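Local coordinates for protein monomethylamine methyltransferase MtmB1 (Methanosarcina barkeri, PDB 1TV2) that transfers the methyl group of monomethylamine to the corrinoid cofactor of its partner protein MtmC, a step in methanogenesis from methylamine, at residues A[335-340]-A[369-374]; A[131-136]-A[376-381]. One frame throughout, in Å; residues are numbered along the deposited sequence.

In the fold
Both contacts join loops that follow barrel strands, and their second segments, 369-374 and 376-381, follow one another, a residue apart, along the connection from strand 363-366 to helix 380-393, the second running into the helix's first turn. Contact 1 ties this connection to the one after the neighbouring strand 330-333; contact 2 ties it to segment 131-136, which follows strand 125-128 on the other side. Both are largely buried, their centres are 9 Å apart, and both touch BG5. Contact 1 relies on backbone bonds and aliphatic packing, with an aromatic ring at its ligand end. Contact 2 is smaller and more polar, built round a carboxylate. They pack together where G372 CA meets S133 OG at 3.1 Å.

Contact 1 (A[335-340]-A[369-374]). With BG5 (5-hydroxyamino-3-methyl-pyrrolidine-2-carboxylic acid), chain B.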
loop_
_atom_site.group_PDB
_atom_site.type_symbol
_atom_site.label_atom_id
_atom_site.label_comp_id
_atom_site.label_asym_id
_atom_site.label_seq_id
_atom_site.Cartn_x
_atom_site.Cartn_y
_atom_site.Cartn_z
ATOM N N TYR A 335 -9.316 36.414 -8.974
ATOM C CA TYR A 335 -9.495 36.775 -10.377
ATOM C C TYR A 335 -9.242 38.262 -10.625
ATOM O O TYR A 335 -10.175 39.066 -10.603
ATOM C CB TYR A 335 -10.909 36.443 -10.854
ATOM C CG TYR A 335 -11.116 35.003 -11.243
ATOM C CD1 TYR A 335 -11.397 34.029 -10.282
ATOM C CD2 TYR A 335 -11.038 34.612 -12.579
ATOM C CE1 TYR A 335 -11.601 32.699 -10.647
ATOM C CE2 TYR A 335 -11.236 33.291 -12.953
ATOM C CZ TYR A 335 -11.519 32.341 -11.985
ATOM O OH TYR A 335 -11.732 31.038 -12.363
ATOM N N PRO A 336 -7.976 38.648 -10.842
ATOM C CA PRO A 336 -7.633 40.053 -11.099
ATOM C C PRO A 336 -7.934 40.385 -12.559
ATOM O O PRO A 336 -8.032 39.482 -13.391
ATOM C CB PRO A 336 -6.125 40.109 -10.832
ATOM C CG PRO A 336 -5.842 38.875 -10.011
ATOM C CD PRO A 336 -6.759 37.853 -10.613
ATOM N N CYS A 337 -8.067 41.673 -12.868
ATOM C CA CYS A 337 -8.323 42.102 -14.240
ATOM C C CYS A 337 -7.015 42.090 -15.030
ATOM O O CYS A 337 -6.953 41.571 -16.146
ATOM C CB CYS A 337 -8.899 43.522 -14.268
ATOM S SG CYS A 337 -10.513 43.718 -13.490
ATOM N N ALA A 338 -5.970 42.660 -14.436
ATOM C CA ALA A 338 -4.661 42.748 -15.077
ATOM C C ALA A 338 -3.949 41.404 -15.221
ATOM O O ALA A 338 -4.189 40.470 -14.448
ATOM C CB ALA A 338 -3.777 43.721 -14.307
ATOM N N GLY A 339 -3.066 41.321 -16.213
ATOM C CA GLY A 339 -2.323 40.098 -16.462
ATOM C C GLY A 339 -1.013 40.052 -15.700
ATOM O O GLY A 339 -0.660 41.015 -15.018
ATOM N N PRO A 340 -0.262 38.943 -15.796
ATOM C CA PRO A 340 1.019 38.795 -15.097
ATOM C C PRO A 340 2.079 39.800 -15.530
ATOM O O PRO A 340 2.040 40.328 -16.642
ATOM C CB PRO A 340 1.441 37.365 -15.442
ATOM C CG PRO A 340 0.157 36.673 -15.684
ATOM C CD PRO A 340 -0.618 37.690 -16.482
ATOM N N SER A 369 -4.807 35.197 -13.004
ATOM C CA SER A 369 -4.480 36.473 -13.627
ATOM C C SER A 369 -5.134 36.634 -14.996
ATOM O O SER A 369 -5.478 35.650 -15.649
ATOM C CB SER A 369 -2.963 36.610 -13.737
ATOM O OG SER A 369 -2.378 36.530 -12.446
ATOM N N ALA A 370 -5.301 37.884 -15.425
ATOM C CA ALA A 370 -5.940 38.182 -16.701
ATOM C C ALA A 370 -7.329 37.549 -16.709
ATOM O O ALA A 370 -7.790 37.048 -17.734
ATOM C CB ALA A 370 -5.105 37.641 -17.855
ATOM N N LYS A 371 -7.980 37.573 -15.548
ATOM C CA LYS A 371 -9.320 37.017 -15.375
ATOM C C LYS A 371 -9.389 35.522 -15.662
ATOM O O LYS A 371 -10.464 34.972 -15.903
ATOM C CB LYS A 371 -10.328 37.778 -16.248
ATOM C CG LYS A 371 -10.419 39.263 -15.897
ATOM C CD LYS A 371 -11.447 40.007 -16.738
ATOM C CE LYS A 371 -11.359 41.508 -16.495
ATOM N NZ LYS A 371 -12.391 42.265 -17.266
ATOM N N GLY A 372 -8.228 34.874 -15.641
ATOM C CA GLY A 372 -8.155 33.439 -15.861
ATOM C C GLY A 372 -8.668 32.897 -17.181
ATOM O O GLY A 372 -9.028 31.721 -17.265
ATOM N N VAL A 373 -8.693 33.727 -18.218
ATOM C CA VAL A 373 -9.178 33.266 -19.511
ATOM C C VAL A 373 -8.175 33.430 -20.646
ATOM O O VAL A 373 -8.497 33.154 -21.801
ATOM C CB VAL A 373 -10.499 33.974 -19.895
ATOM C CG1 VAL A 373 -11.574 33.625 -18.883
ATOM C CG2 VAL A 373 -10.299 35.481 -19.954
ATOM N N VAL A 374 -6.960 33.867 -20.324
ATOM C CA VAL A 374 -5.933 34.054 -21.346
ATOM C C VAL A 374 -4.834 33.005 -21.218
ATOM O O VAL A 374 -4.144 32.923 -20.200
ATOM C CB VAL A 374 -5.303 35.460 -21.260
ATOM C CG1 VAL A 374 -4.291 35.649 -22.382
ATOM C CG2 VAL A 374 -6.394 36.517 -21.343
HETATM C C1 BG5 B . -10.068 27.024 -7.469
HETATM C C2 BG5 B . -10.967 27.622 -8.544
HETATM C C3 BG5 B . -10.296 27.612 -9.908
HETATM C C4 BG5 B . -10.885 26.411 -10.650
HETATM C C5 BG5 B . -12.264 26.153 -10.048
HETATM C C6 BG5 B . -10.631 28.861 -10.517
HETATM N N1 BG5 B . -12.293 26.871 -8.714
HETATM O O1 BG5 B . -9.303 27.761 -6.841
HETATM N N2 BG5 B . -12.435 24.752 -9.818
HETATM O O2 BG5 B . -12.054 24.015 -8.629
HETATM O O HOH W 1 -9.764 30.239 -14.356
#
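P336, C337 and A338 turn three successive carbonyls onto A370 and K371, joining the loops after two neighbouring strands of the TIM barrel at the C-terminal end of the strands. Two of the three accept backbone hydrogen bonds: K371 N gives to P336 O at 2.9 Å, and A370 N to A338 O at 3.0 Å. Between them the CA-H of A370 points at C337 O. The receiving loop winds left-handed through A370, K371 and G372, and the bond from G372 N to S369 O closes that turn.

Aliphatic packing follows on both flanks. K371 sets CG anti to its carbonyl carbon (chi1 -61°) and then runs extended alongside C337, with CE 3.8 Å from C337 SG; its NZ ends on W303 O. At the far end P340 CG rests on S369 CB at 3.7 Å, while S369 OG is bonded to E382.

The Y335 side chain carries the contact to the ligand, its hydroxyl end nearest. K371 O lies at the edge of the Y335 ring and in its plane, 3.4 Å from CD2. The ring's hydroxyl shares a water with G372 O, by a weak bond on the glycine side. In another direction, roughly at right angles to the water, Y335 OH comes within 3.1 Å of the methyl carbon C6 of BG5.

Contact 2 (A[131-136]-A[376-381]); sequences TGSPIS and DKTTGM. With BG5 (5-hydroxyamino-3-methyl-pyrrolidine-2-carboxylic acid), chain B.
D376 holds S136 by both carboxylate oxygens. The backbone N of S136 gives to OD1 of D376 at 2.8 Å, and the S136 hydroxyl OG to OD2 of D376 at 2.5 Å, a short bond. Both donors come in on the syn side, each some 20° out of the carboxylate plane. The main chain adds a third bond, straight at 169°, in which D376 N gives to P134 O in the carbonyl plane. D376 thus donates to the residue two before the one its side chain receives from, and straddles I135, whose CG2 lies 3.5 Å from D376 OD1.

Further along, the touches are methyl against hydroxyl, and neither is a hydrogen bond. I135 CD1 reaches T378 OG1 at 3.5 Å, and T378 CG2 packs against S133 OG, also at 3.5 Å. The T378 torsion (chi1 57°) puts OG1 between its backbone N and carbonyl carbon and swings the methyl over to S133. S133 OG itself is bonded to P130 O.

Outside this shell, I135 pairs with V160 and T162 in the barrel's parallel sheet, and its side chain packs on helix 140-148. On the other segment T379 caps helix 380-393: its OG1 accepts weakly from M381 N and is also bonded to E382. At the start of 131-136, T131 CG2 lies 3.4 Å from BG5 C6, lining the ligand pocket.

Donors on both oxygens fix the rotation of the D376 carboxylate and would be expected to favour its ionised form, whereas T378 OG1, buried here against the I135 methyl, has no polar partner in the model.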
loop_
_atom_site.group_PDB
_atom_site.type_symbol
_atom_site.label_atom_id
_atom_site.label_comp_id
_atom_site.label_asym_id
_atom_site.label_seq_id
_atom_site.Cartn_x
_atom_site.Cartn_y
_atom_site.Cartn_z
ATOM N N THR A 131 -4.912 28.377 -11.320
ATOM C CA THR A 131 -6.275 28.609 -10.866
ATOM C C THR A 131 -7.290 28.402 -11.995
ATOM O O THR A 131 -8.078 29.292 -12.319
ATOM C CB THR A 131 -6.396 30.040 -10.275
ATOM O OG1 THR A 131 -5.316 30.262 -9.359
ATOM C CG2 THR A 131 -7.698 30.212 -9.511
ATOM N N GLY A 132 -7.245 27.218 -12.600
ATOM C CA GLY A 132 -8.173 26.874 -13.664
ATOM C C GLY A 132 -7.995 27.575 -14.999
ATOM O O GLY A 132 -8.812 27.397 -15.900
ATOM N N SER A 133 -6.937 28.365 -15.143
ATOM C CA SER A 133 -6.700 29.078 -16.397
ATOM C C SER A 133 -6.113 28.144 -17.449
ATOM O O SER A 133 -5.484 27.137 -17.117
ATOM C CB SER A 133 -5.744 30.252 -16.169
ATOM O OG SER A 133 -6.247 31.131 -15.177
ATOM N N PRO A 134 -6.312 28.468 -18.739
ATOM C CA PRO A 134 -5.790 27.642 -19.832
ATOM C C PRO A 134 -4.267 27.707 -19.944
ATOM O O PRO A 134 -3.683 28.790 -20.016
ATOM C CB PRO A 134 -6.496 28.209 -21.061
ATOM C CG PRO A 134 -6.685 29.654 -20.700
ATOM C CD PRO A 134 -7.130 29.580 -19.262
ATOM N N ILE A 135 -3.637 26.535 -19.957
ATOM C CA ILE A 135 -2.188 26.428 -20.054
ATOM C C ILE A 135 -1.816 25.511 -21.216
ATOM O O ILE A 135 -2.376 24.422 -21.354
ATOM C CB ILE A 135 -1.583 25.842 -18.754
ATOM C CG1 ILE A 135 -1.994 26.702 -17.550
ATOM C CG2 ILE A 135 -0.068 25.753 -18.874
ATOM C CD1 ILE A 135 -1.522 28.139 -17.613
ATOM N N SER A 136 -0.878 25.956 -22.049
ATOM C CA SER A 136 -0.427 25.170 -23.193
ATOM C C SER A 136 0.158 23.842 -22.719
ATOM O O SER A 136 0.857 23.784 -21.704
ATOM C CB SER A 136 0.633 25.940 -23.985
ATOM O OG SER A 136 0.122 27.175 -24.455
ATOM N N ASP A 376 -1.808 30.718 -20.842
ATOM C CA ASP A 376 -0.487 30.872 -20.241
ATOM C C ASP A 376 -0.210 32.150 -19.457
ATOM O O ASP A 376 0.947 32.423 -19.121
ATOM C CB ASP A 376 0.602 30.693 -21.308
ATOM C CG ASP A 376 0.587 29.307 -21.934
ATOM O OD1 ASP A 376 0.252 28.333 -21.223
ATOM O OD2 ASP A 376 0.926 29.187 -23.133
ATOM N N LYS A 377 -1.249 32.928 -19.148
ATOM C CA LYS A 377 -1.038 34.155 -18.387
ATOM C C LYS A 377 -1.266 34.025 -16.879
ATOM O O LYS A 377 -2.130 34.689 -16.301
ATOM C CB LYS A 377 -1.878 35.308 -18.960
ATOM C CG LYS A 377 -1.332 35.820 -20.296
ATOM C CD LYS A 377 -1.857 37.203 -20.661
ATOM C CE LYS A 377 -1.212 37.698 -21.956
ATOM N NZ LYS A 377 -1.635 39.086 -22.309
ATOM N N THR A 378 -0.472 33.155 -16.257
ATOM C CA THR A 378 -0.501 32.917 -14.814
ATOM C C THR A 378 0.879 32.389 -14.436
ATOM O O THR A 378 1.403 31.503 -15.109
ATOM C CB THR A 378 -1.536 31.837 -14.397
ATOM O OG1 THR A 378 -1.252 30.609 -15.079
ATOM C CG2 THR A 378 -2.955 32.282 -14.712
ATOM N N THR A 379 1.478 32.937 -13.383
ATOM C CA THR A 379 2.785 32.458 -12.941
ATOM C C THR A 379 2.866 32.449 -11.420
ATOM O O THR A 379 2.051 33.076 -10.739
ATOM C CB THR A 379 3.947 33.326 -13.462
ATOM O OG1 THR A 379 4.031 34.521 -12.680
ATOM C CG2 THR A 379 3.746 33.679 -14.930
ATOM N N GLY A 380 3.866 31.744 -10.895
ATOM C CA GLY A 380 4.041 31.652 -9.458
ATOM C C GLY A 380 4.303 32.972 -8.764
ATOM O O GLY A 380 4.080 33.091 -7.559
ATOM N N MET A 381 4.781 33.967 -9.506
ATOM C CA MET A 381 5.062 35.272 -8.913
ATOM C C MET A 381 3.820 35.884 -8.266
ATOM O O MET A 381 3.913 36.532 -7.225
ATOM C CB MET A 381 5.622 36.235 -9.968
ATOM C CG MET A 381 7.085 36.002 -10.307
ATOM S SD MET A 381 8.181 36.442 -8.935
ATOM C CE MET A 381 8.547 38.157 -9.338
HETATM C C1 BG5 B . -10.068 27.024 -7.469
HETATM C C2 BG5 B . -10.967 27.622 -8.544
HETATM C C3 BG5 B . -10.296 27.612 -9.908
HETATM C C4 BG5 B . -10.885 26.411 -10.650
HETATM C C5 BG5 B . -12.264 26.153 -10.048
HETATM C C6 BG5 B . -10.631 28.861 -10.517
HETATM N N1 BG5 B . -12.293 26.871 -8.714
HETATM O O1 BG5 B . -9.303 27.761 -6.841
HETATM N N2 BG5 B . -12.435 24.752 -9.818
HETATM O O2 BG5 B . -12.054 24.015 -8.629
#